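Local coordinates for FAD linked oxidase-like protein (Myceliophthora thermophila, PDB 5L6G) that oxidises the C1 hydroxyl of xylooligosaccharides and related sugars to lactones with a bicovalently bound FAD, reducing molecular oxygen to hydrogen peroxide, at residues Met271-Gln283 against Trp364-Ile377. Sequence-based numbering, arbitrary orientation.
Sequences MRVLGNAFQTQLQ and WIETANKVRRSWYI. With XYS (alpha-D-xylopyranose), chain K; XYP (beta-D-xylopyranose), chain H.
A water joins the two segments where W364, N369 and N276 converge: it donates to N276 O at 2.6 Å and to N369 OD1, and accepts from W364 NE1, so three groups grip it. N276 CA lies over one face of the W375 indole, a CH-pi contact 4.0 Å from the centroid of the six-membered ring; a second water, accepting from A277 N and donating to W375 O, lies above the same face. A368 CB packs on the opposite face. W375 reaches this place with CG between its backbone N and carbonyl carbon (chi1 65°).

Beyond the indole, G275 and I377 form an antiparallel hydrogen-bonded pair, G275 N to I377 O and I377 N to G275 O both 2.8 Å. It joins the C-terminal end of strand 269-275, the first arm of the hairpin with 280-286, to strand 374-381 within the large antiparallel sheet of the substrate-binding half. G275 CA lies 4.0 Å from W364 CZ2.

On the other side of the sheet, L274 CD1 lies 3.9 Å from Y376 CB, and R272 NH1 donates to XYP O2 at 2.8 Å. Q283 OE1 receives R272 NE and NH2 side-on, in the guanidinium plane, which holds the R272 guanidinium against rotation. An alanine in place of R272 would probably leave XYP O2 without this donor and take from Q283 OE1 the two donors that R272 supplies.

A277 O, in the hairpin turn, accepts from XYS O2, and K370 NZ, from the loop after helix 354-368, donates to XYS O3 at 2.8 Å.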
ATOM      1  N   MET A 271       4.803  12.212   9.197  1.00 12.66           N
ATOM      2  CA  MET A 271       4.098  13.393   8.680  1.00 12.54           C
ATOM      3  C   MET A 271       3.907  13.331   7.172  1.00 12.06           C
ATOM      4  O   MET A 271       4.662  12.675   6.486  1.00 11.72           O
ATOM      5  CB  MET A 271       4.844  14.657   9.046  1.00 13.17           C
ATOM      6  CG  MET A 271       4.042  15.937   8.924  1.00 13.56           C
ATOM      7  SD  MET A 271       4.800  17.338   9.754  1.00 14.35           S
ATOM      8  CE  MET A 271       6.488  17.259   9.126  1.00 14.29           C
ATOM      9  N   ARG A 272       2.868  14.014   6.702  1.00 11.73           N
ATOM     10  CA  ARG A 272       2.573  14.159   5.296  1.00 11.65           C
ATOM     11  C   ARG A 272       1.880  15.501   5.044  1.00 11.60           C
ATOM     12  O   ARG A 272       1.325  16.108   5.954  1.00 12.23           O
ATOM     13  CB  ARG A 272       1.633  13.053   4.866  1.00 11.59           C
ATOM     14  CG  ARG A 272       0.209  13.229   5.397  1.00 12.09           C
ATOM     15  CD  ARG A 272      -0.579  11.925   5.237  1.00 12.28           C
ATOM     16  NE  ARG A 272      -1.957  12.058   5.665  1.00 12.85           N
ATOM     17  CZ  ARG A 272      -2.829  11.060   5.703  1.00 13.24           C
ATOM     18  NH1 ARG A 272      -2.460   9.838   5.358  1.00 13.07           N
ATOM     19  NH2 ARG A 272      -4.066  11.284   6.112  1.00 14.12           N
ATOM     20  N   VAL A 273       1.934  15.951   3.807  1.00 11.40           N
ATOM     21  CA  VAL A 273       1.058  17.004   3.331  1.00 11.51           C
ATOM     22  C   VAL A 273      -0.172  16.334   2.755  1.00 11.59           C
ATOM     23  O   VAL A 273      -0.043  15.445   1.940  1.00 11.09           O
ATOM     24  CB  VAL A 273       1.723  17.830   2.212  1.00 11.37           C
ATOM     25  CG1 VAL A 273       0.746  18.852   1.656  1.00 11.53           C
ATOM     26  CG2 VAL A 273       2.978  18.521   2.727  1.00 11.65           C
ATOM     27  N   LEU A 274      -1.349  16.763   3.200  1.00 12.46           N
ATOM     28  CA  LEU A 274      -2.604  16.457   2.525  1.00 12.67           C
ATOM     29  C   LEU A 274      -3.082  17.738   1.887  1.00 12.49           C
ATOM     30  O   LEU A 274      -3.200  18.744   2.556  1.00 12.74           O
ATOM     31  CB  LEU A 274      -3.668  15.994   3.518  1.00 13.56           C
ATOM     32  CG  LEU A 274      -5.083  15.812   2.949  1.00 14.18           C
ATOM     33  CD1 LEU A 274      -5.087  14.740   1.862  1.00 14.04           C
ATOM     34  CD2 LEU A 274      -6.069  15.455   4.036  1.00 14.97           C
ATOM     35  N   GLY A 275      -3.333  17.691   0.584  1.00 11.90           N
ATOM     36  CA  GLY A 275      -3.838  18.830  -0.150  1.00 11.96           C
ATOM     37  C   GLY A 275      -5.106  18.440  -0.859  1.00 11.74           C
ATOM     38  O   GLY A 275      -5.222  17.326  -1.364  1.00 11.53           O
ATOM     39  N   ASN A 276      -6.079  19.343  -0.849  1.00 11.83           N
ATOM     40  CA  ASN A 276      -7.224  19.253  -1.755  1.00 11.71           C
ATOM     41  C   ASN A 276      -7.524  20.660  -2.234  1.00 12.00           C
ATOM     42  O   ASN A 276      -6.784  21.583  -1.904  1.00 11.94           O
ATOM     43  CB  ASN A 276      -8.426  18.578  -1.073  1.00 11.79           C
ATOM     44  CG  ASN A 276      -8.897  19.297   0.169  1.00 12.20           C
ATOM     45  OD1 ASN A 276      -9.200  20.484   0.141  1.00 12.32           O
ATOM     46  ND2 ASN A 276      -8.972  18.564   1.286  1.00 12.10           N
ATOM     47  N   ALA A 277      -8.593  20.845  -3.003  1.00 12.28           N
ATOM     48  CA  ALA A 277      -8.875  22.153  -3.584  1.00 12.73           C
ATOM     49  C   ALA A 277      -9.158  23.234  -2.548  1.00 13.35           C
ATOM     50  O   ALA A 277      -9.108  24.440  -2.893  1.00 13.69           O
ATOM     51  CB  ALA A 277     -10.056  22.082  -4.538  1.00 13.04           C
ATOM     52  N   PHE A 278      -9.516  22.813  -1.332  1.00 13.31           N
ATOM     53  CA  PHE A 278     -10.093  23.701  -0.317  1.00 14.16           C
ATOM     54  C   PHE A 278      -9.223  23.882   0.919  1.00 14.36           C
ATOM     55  O   PHE A 278      -9.424  24.833   1.679  1.00 15.00           O
ATOM     56  CB  PHE A 278     -11.490  23.188   0.050  1.00 14.63           C
ATOM     57  CG  PHE A 278     -12.263  22.732  -1.156  1.00 14.64           C
ATOM     58  CD1 PHE A 278     -12.722  23.662  -2.077  1.00 15.11           C
ATOM     59  CD2 PHE A 278     -12.446  21.393  -1.422  1.00 14.44           C
ATOM     60  CE1 PHE A 278     -13.408  23.250  -3.224  1.00 15.09           C
ATOM     61  CE2 PHE A 278     -13.136  20.985  -2.554  1.00 14.43           C
ATOM     62  CZ  PHE A 278     -13.616  21.912  -3.446  1.00 14.70           C
ATOM     63  N   GLN A 279      -8.241  23.015   1.113  1.00 13.87           N
ATOM     64  CA  GLN A 279      -7.287  23.201   2.204  1.00 14.33           C
ATOM     65  C   GLN A 279      -6.033  22.379   1.936  1.00 13.83           C
ATOM     66  O   GLN A 279      -6.103  21.346   1.274  1.00 13.17           O
ATOM     67  CB  GLN A 279      -7.909  22.801   3.551  1.00 15.03           C
ATOM     68  CG  GLN A 279      -6.962  22.976   4.730  1.00 15.52           C
ATOM     69  CD  GLN A 279      -7.682  23.161   6.043  1.00 16.55           C
ATOM     70  OE1 GLN A 279      -7.892  24.290   6.490  1.00 17.86           O
ATOM     71  NE2 GLN A 279      -8.080  22.066   6.659  1.00 16.73           N
ATOM     72  N   THR A 280      -4.897  22.866   2.427  1.00 14.07           N
ATOM     73  CA  THR A 280      -3.640  22.133   2.409  1.00 14.33           C
ATOM     74  C   THR A 280      -3.054  22.178   3.810  1.00 14.40           C
ATOM     75  O   THR A 280      -3.050  23.230   4.453  1.00 14.54           O
ATOM     76  CB  THR A 280      -2.640  22.735   1.415  1.00 14.90           C
ATOM     77  OG1 THR A 280      -3.206  22.706   0.082  1.00 16.03           O
ATOM     78  CG2 THR A 280      -1.338  21.915   1.422  1.00 14.95           C
ATOM     79  N   GLN A 281      -2.590  21.045   4.305  1.00 13.98           N
ATOM     80  CA  GLN A 281      -2.012  21.050   5.644  1.00 14.36           C
ATOM     81  C   GLN A 281      -1.060  19.890   5.785  1.00 13.76           C
ATOM     82  O   GLN A 281      -1.187  18.887   5.072  1.00 13.10           O
ATOM     83  CB  GLN A 281      -3.112  20.952   6.700  1.00 14.90           C
ATOM     84  CG  GLN A 281      -3.963  19.698   6.586  1.00 14.97           C
ATOM     85  CD  GLN A 281      -4.962  19.521   7.710  1.00 15.61           C
ATOM     86  OE1 GLN A 281      -5.385  18.408   7.984  1.00 15.75           O
ATOM     87  NE2 GLN A 281      -5.335  20.604   8.365  1.00 16.22           N
ATOM     88  N   LEU A 282      -0.097  20.056   6.690  1.00 13.53           N
ATOM     89  CA  LEU A 282       0.657  18.935   7.164  1.00 13.33           C
ATOM     90  C   LEU A 282      -0.207  18.252   8.191  1.00 13.59           C
ATOM     91  O   LEU A 282      -0.912  18.928   8.943  1.00 14.00           O
ATOM     92  CB  LEU A 282       1.977  19.368   7.774  1.00 13.58           C
ATOM     93  CG  LEU A 282       2.974  19.931   6.763  1.00 13.26           C
ATOM     94  CD1 LEU A 282       3.832  20.990   7.427  1.00 13.79           C
ATOM     95  CD2 LEU A 282       3.816  18.826   6.183  1.00 12.82           C
ATOM     96  N   GLN A 283      -0.136  16.927   8.205  1.00 13.19           N
ATOM     97  CA  GLN A 283      -0.789  16.081   9.185  1.00 13.76           C
ATOM     98  C   GLN A 283       0.293  15.160   9.699  1.00 13.34           C
ATOM     99  O   GLN A 283       0.986  14.521   8.907  1.00 12.93           O
ATOM    100  CB  GLN A 283      -1.876  15.214   8.543  1.00 13.96           C
ATOM    101  CG  GLN A 283      -2.914  16.016   7.797  1.00 14.64           C
ATOM    102  CD  GLN A 283      -3.959  15.128   7.164  1.00 15.33           C
ATOM    103  OE1 GLN A 283      -3.652  14.060   6.633  1.00 15.25           O
ATOM    104  NE2 GLN A 283      -5.196  15.589   7.182  1.00 16.43           N
ATOM    105  N   TRP A 364      -1.238  22.645  -9.859  1.00 13.14           N
ATOM    106  CA  TRP A 364      -2.059  22.562  -8.654  1.00 13.67           C
ATOM    107  C   TRP A 364      -3.057  23.698  -8.644  1.00 14.23           C
ATOM    108  O   TRP A 364      -4.264  23.483  -8.531  1.00 14.46           O
ATOM    109  CB  TRP A 364      -1.152  22.651  -7.424  1.00 13.77           C
ATOM    110  CG  TRP A 364      -1.763  22.330  -6.086  1.00 14.44           C
ATOM    111  CD1 TRP A 364      -3.011  22.656  -5.617  1.00 15.04           C
ATOM    112  CD2 TRP A 364      -1.090  21.695  -5.009  1.00 14.52           C
ATOM    113  NE1 TRP A 364      -3.161  22.214  -4.320  1.00 15.05           N
ATOM    114  CE2 TRP A 364      -1.994  21.632  -3.920  1.00 14.77           C
ATOM    115  CE3 TRP A 364       0.190  21.148  -4.859  1.00 14.51           C
ATOM    116  CZ2 TRP A 364      -1.655  21.036  -2.702  1.00 14.70           C
ATOM    117  CZ3 TRP A 364       0.526  20.557  -3.649  1.00 14.54           C
ATOM    118  CH2 TRP A 364      -0.397  20.516  -2.582  1.00 14.54           C
ATOM    119  N   ILE A 365      -2.543  24.910  -8.822  1.00 14.63           N
ATOM    120  CA  ILE A 365      -3.337  26.108  -8.651  1.00 15.24           C
ATOM    121  C   ILE A 365      -4.258  26.343  -9.836  1.00 15.97           C
ATOM    122  O   ILE A 365      -5.414  26.656  -9.654  1.00 16.49           O
ATOM    123  CB  ILE A 365      -2.448  27.319  -8.371  1.00 15.47           C
ATOM    124  CG1 ILE A 365      -1.654  27.089  -7.088  1.00 15.26           C
ATOM    125  CG2 ILE A 365      -3.293  28.587  -8.285  1.00 16.08           C
ATOM    126  CD1 ILE A 365      -2.500  26.808  -5.860  1.00 15.27           C
ATOM    127  N   GLU A 366      -3.767  26.123 -11.046  1.00 16.53           N
ATOM    128  CA  GLU A 366      -4.500  26.488 -12.248  1.00 17.54           C
ATOM    129  C   GLU A 366      -5.328  25.377 -12.831  1.00 16.69           C
ATOM    130  O   GLU A 366      -6.262  25.642 -13.570  1.00 16.68           O
ATOM    131  CB  GLU A 366      -3.542  27.015 -13.326  1.00 18.94           C
ATOM    132  CG  GLU A 366      -2.723  28.206 -12.886  1.00 20.52           C
ATOM    133  CD  GLU A 366      -3.557  29.433 -12.583  1.00 22.66           C
ATOM    134  OE1 GLU A 366      -4.726  29.532 -13.037  1.00 25.26           O
ATOM    135  OE2 GLU A 366      -3.042  30.311 -11.881  1.00 24.89           O
ATOM    136  N   THR A 367      -4.987  24.128 -12.517  1.00 15.60           N
ATOM    137  CA  THR A 367      -5.727  22.997 -13.048  1.00 15.15           C
ATOM    138  C   THR A 367      -6.422  22.231 -11.927  1.00 14.34           C
ATOM    139  O   THR A 367      -7.657  22.190 -11.873  1.00 14.18           O
ATOM    140  CB  THR A 367      -4.811  22.095 -13.905  1.00 15.16           C
ATOM    141  OG1 THR A 367      -4.310  22.876 -15.002  1.00 15.93           O
ATOM    142  CG2 THR A 367      -5.581  20.904 -14.460  1.00 15.21           C
ATOM    143  N   ALA A 368      -5.635  21.648 -11.019  1.00 13.73           N
ATOM    144  CA  ALA A 368      -6.210  20.793  -9.961  1.00 13.24           C
ATOM    145  C   ALA A 368      -7.301  21.529  -9.177  1.00 13.70           C
ATOM    146  O   ALA A 368      -8.418  21.023  -9.045  1.00 13.53           O
ATOM    147  CB  ALA A 368      -5.137  20.262  -9.022  1.00 12.81           C
ATOM    148  N   ASN A 369      -7.019  22.746  -8.737  1.00 13.90           N
ATOM    149  CA  ASN A 369      -8.010  23.492  -7.957  1.00 14.79           C
ATOM    150  C   ASN A 369      -9.338  23.733  -8.673  1.00 15.66           C
ATOM    151  O   ASN A 369     -10.357  23.922  -8.028  1.00 16.07           O
ATOM    152  CB  ASN A 369      -7.425  24.809  -7.478  1.00 15.09           C
ATOM    153  CG  ASN A 369      -6.582  24.651  -6.238  1.00 14.90           C
ATOM    154  OD1 ASN A 369      -6.423  23.553  -5.690  1.00 14.59           O
ATOM    155  ND2 ASN A 369      -6.014  25.766  -5.789  1.00 15.19           N
ATOM    156  N   LYS A 370      -9.326  23.679 -10.002  1.00 16.37           N
ATOM    157  CA  LYS A 370     -10.525  23.907 -10.806  1.00 17.39           C
ATOM    158  C   LYS A 370     -11.276  22.649 -11.175  1.00 17.08           C
ATOM    159  O   LYS A 370     -12.396  22.738 -11.693  1.00 17.74           O
ATOM    160  CB  LYS A 370     -10.156  24.634 -12.093  1.00 18.34           C
ATOM    161  CG  LYS A 370      -9.262  25.841 -11.894  1.00 19.12           C
ATOM    162  CD  LYS A 370      -9.801  26.811 -10.864  1.00 20.18           C
ATOM    163  CE  LYS A 370      -8.902  28.036 -10.738  1.00 20.74           C
ATOM    164  NZ  LYS A 370      -9.524  29.049  -9.847  1.00 21.37           N
ATOM    165  N   VAL A 371     -10.694  21.482 -10.911  1.00 15.95           N
ATOM    166  CA  VAL A 371     -11.340  20.226 -11.252  1.00 15.95           C
ATOM    167  C   VAL A 371     -12.566  20.019 -10.371  1.00 16.23           C
ATOM    168  O   VAL A 371     -12.475  20.102  -9.135  1.00 16.03           O
ATOM    169  CB  VAL A 371     -10.395  19.024 -11.071  1.00 15.04           C
ATOM    170  CG1 VAL A 371     -11.159  17.730 -11.263  1.00 14.80           C
ATOM    171  CG2 VAL A 371      -9.216  19.122 -12.023  1.00 14.71           C
ATOM    172  N   ARG A 372     -13.696  19.732 -11.003  1.00 16.61           N
ATOM    173  CA  ARG A 372     -14.984  19.740 -10.303  1.00 17.54           C
ATOM    174  C   ARG A 372     -15.339  18.355  -9.746  1.00 17.01           C
ATOM    175  O   ARG A 372     -16.495  17.923  -9.785  1.00 17.60           O
ATOM    176  CB  ARG A 372     -16.085  20.304 -11.209  1.00 18.93           C
ATOM    177  CG  ARG A 372     -15.797  21.732 -11.636  1.00 19.97           C
ATOM    178  CD  ARG A 372     -16.729  22.232 -12.722  1.00 21.65           C
ATOM    179  NE  ARG A 372     -16.245  23.508 -13.224  1.00 23.11           N
ATOM    180  CZ  ARG A 372     -16.783  24.707 -12.988  1.00 25.17           C
ATOM    181  NH1 ARG A 372     -17.891  24.856 -12.242  1.00 26.15           N
ATOM    182  NH2 ARG A 372     -16.196  25.784 -13.511  1.00 26.14           N
ATOM    183  N   ARG A 373     -14.327  17.700  -9.188  1.00 15.87           N
ATOM    184  CA  ARG A 373     -14.469  16.432  -8.500  1.00 15.36           C
ATOM    185  C   ARG A 373     -13.652  16.442  -7.221  1.00 14.89           C
ATOM    186  O   ARG A 373     -12.736  17.248  -7.062  1.00 14.79           O
ATOM    187  CB  ARG A 373     -13.956  15.299  -9.389  1.00 14.88           C
ATOM    188  CG  ARG A 373     -14.723  15.150 -10.683  1.00 15.17           C
ATOM    189  CD  ARG A 373     -14.251  13.901 -11.414  1.00 14.90           C
ATOM    190  NE  ARG A 373     -12.847  13.964 -11.827  1.00 14.38           N
ATOM    191  CZ  ARG A 373     -12.398  14.550 -12.937  1.00 14.87           C
ATOM    192  NH1 ARG A 373     -13.236  15.202 -13.769  1.00 15.60           N
ATOM    193  NH2 ARG A 373     -11.093  14.523 -13.218  1.00 14.43           N
ATOM    194  N   SER A 374     -13.973  15.523  -6.323  1.00 14.54           N
ATOM    195  CA  SER A 374     -13.252  15.368  -5.058  1.00 14.34           C
ATOM    196  C   SER A 374     -11.879  14.715  -5.220  1.00 13.89           C
ATOM    197  O   SER A 374     -11.737  13.479  -5.109  1.00 15.44           O
ATOM    198  CB  SER A 374     -14.071  14.516  -4.089  1.00 14.15           C
ATOM    199  OG  SER A 374     -15.302  15.117  -3.788  1.00 14.34           O
ATOM    200  N   TRP A 375     -10.852  15.530  -5.368  1.00 13.34           N
ATOM    201  CA  TRP A 375      -9.516  15.031  -5.504  1.00 12.73           C
ATOM    202  C   TRP A 375      -8.684  15.387  -4.265  1.00 13.15           C
ATOM    203  O   TRP A 375      -9.038  16.292  -3.515  1.00 13.63           O
ATOM    204  CB  TRP A 375      -8.871  15.572  -6.770  1.00 12.36           C
ATOM    205  CG  TRP A 375      -8.682  17.047  -6.740  1.00 12.33           C
ATOM    206  CD1 TRP A 375      -9.537  17.988  -7.214  1.00 12.72           C
ATOM    207  CD2 TRP A 375      -7.581  17.753  -6.171  1.00 12.11           C
ATOM    208  NE1 TRP A 375      -9.040  19.236  -6.988  1.00 12.76           N
ATOM    209  CE2 TRP A 375      -7.834  19.118  -6.346  1.00 12.32           C
ATOM    210  CE3 TRP A 375      -6.396  17.358  -5.532  1.00 11.61           C
ATOM    211  CZ2 TRP A 375      -6.941  20.101  -5.916  1.00 12.26           C
ATOM    212  CZ3 TRP A 375      -5.532  18.308  -5.105  1.00 11.55           C
ATOM    213  CH2 TRP A 375      -5.793  19.671  -5.301  1.00 11.92           C
ATOM    214  N   TYR A 376      -7.624  14.624  -4.028  1.00 13.26           N
ATOM    215  CA  TYR A 376      -6.607  15.021  -3.050  1.00 13.78           C
ATOM    216  C   TYR A 376      -5.242  14.572  -3.511  1.00 13.22           C
ATOM    217  O   TYR A 376      -5.119  13.711  -4.394  1.00 13.07           O
ATOM    218  CB  TYR A 376      -6.900  14.499  -1.630  1.00 14.24           C
ATOM    219  CG  TYR A 376      -6.878  12.988  -1.428  1.00 14.53           C
ATOM    220  CD1 TYR A 376      -5.664  12.294  -1.308  1.00 14.83           C
ATOM    221  CD2 TYR A 376      -8.060  12.263  -1.302  1.00 15.17           C
ATOM    222  CE1 TYR A 376      -5.636  10.917  -1.099  1.00 15.09           C
ATOM    223  CE2 TYR A 376      -8.031  10.879  -1.081  1.00 15.60           C
ATOM    224  CZ  TYR A 376      -6.809  10.224  -0.992  1.00 15.31           C
ATOM    225  OH  TYR A 376      -6.746   8.856  -0.792  1.00 16.80           O
ATOM    226  N   ILE A 377      -4.222  15.190  -2.924  1.00 12.96           N
ATOM    227  CA  ILE A 377      -2.848  14.760  -3.079  1.00 12.61           C
ATOM    228  C   ILE A 377      -2.245  14.560  -1.680  1.00 12.55           C
ATOM    229  O   ILE A 377      -2.432  15.383  -0.776  1.00 12.81           O
ATOM    230  CB  ILE A 377      -2.005  15.755  -3.913  1.00 12.79           C
ATOM    231  CG1 ILE A 377      -0.579  15.235  -4.100  1.00 12.80           C
ATOM    232  CG2 ILE A 377      -1.960  17.136  -3.283  1.00 13.19           C
ATOM    233  CD1 ILE A 377       0.216  16.039  -5.108  1.00 13.10           C
TER
HETATM  234  C1  XYS K 512     -11.453  26.158  -4.683  1.00 25.95           C
HETATM  235  C2  XYS K 512     -10.285  26.255  -5.657  1.00 25.60           C
HETATM  236  C3  XYS K 512     -10.474  27.424  -6.624  1.00 24.73           C
HETATM  237  C4  XYS K 512     -11.799  27.191  -7.340  1.00 24.46           C
HETATM  238  C5  XYS K 512     -12.905  27.214  -6.301  1.00 25.25           C
HETATM  239  O1  XYS K 512     -11.387  27.277  -3.813  1.00 25.45           O
HETATM  240  O2  XYS K 512      -9.068  26.400  -4.931  1.00 26.79           O
HETATM  241  O3  XYS K 512      -9.377  27.521  -7.549  1.00 22.92           O
HETATM  242  O4  XYS K 512     -12.035  28.187  -8.330  1.00 24.32           O
HETATM  243  O5  XYS K 512     -12.720  26.140  -5.369  1.00 25.55           O
HETATM  244  O1  XYP H 509      -2.373   6.904   1.859  1.00 35.63           O
HETATM  245  C1  XYP H 509      -3.718   6.593   2.215  1.00 32.88           C
HETATM  246  C2  XYP H 509      -4.204   7.598   3.257  1.00 32.75           C
HETATM  247  C3  XYP H 509      -5.695   7.437   3.524  1.00 33.05           C
HETATM  248  C4  XYP H 509      -6.472   7.472   2.212  1.00 32.92           C
HETATM  249  C5  XYP H 509      -5.905   6.455   1.213  1.00 32.40           C
HETATM  250  O2  XYP H 509      -3.470   7.372   4.460  1.00 27.57           O
HETATM  251  O3  XYP H 509      -6.152   8.424   4.465  1.00 34.47           O
HETATM  252  O4  XYP H 509      -7.842   7.122   2.445  1.00 31.47           O
HETATM  253  O5  XYP H 509      -4.502   6.622   1.033  1.00 34.32           O
HETATM  254  O   HOH W   1      -5.423  23.512  -3.107  1.00 24.04           O
HETATM  255  O   HOH W   2     -10.421  18.805  -3.867  1.00 11.06           O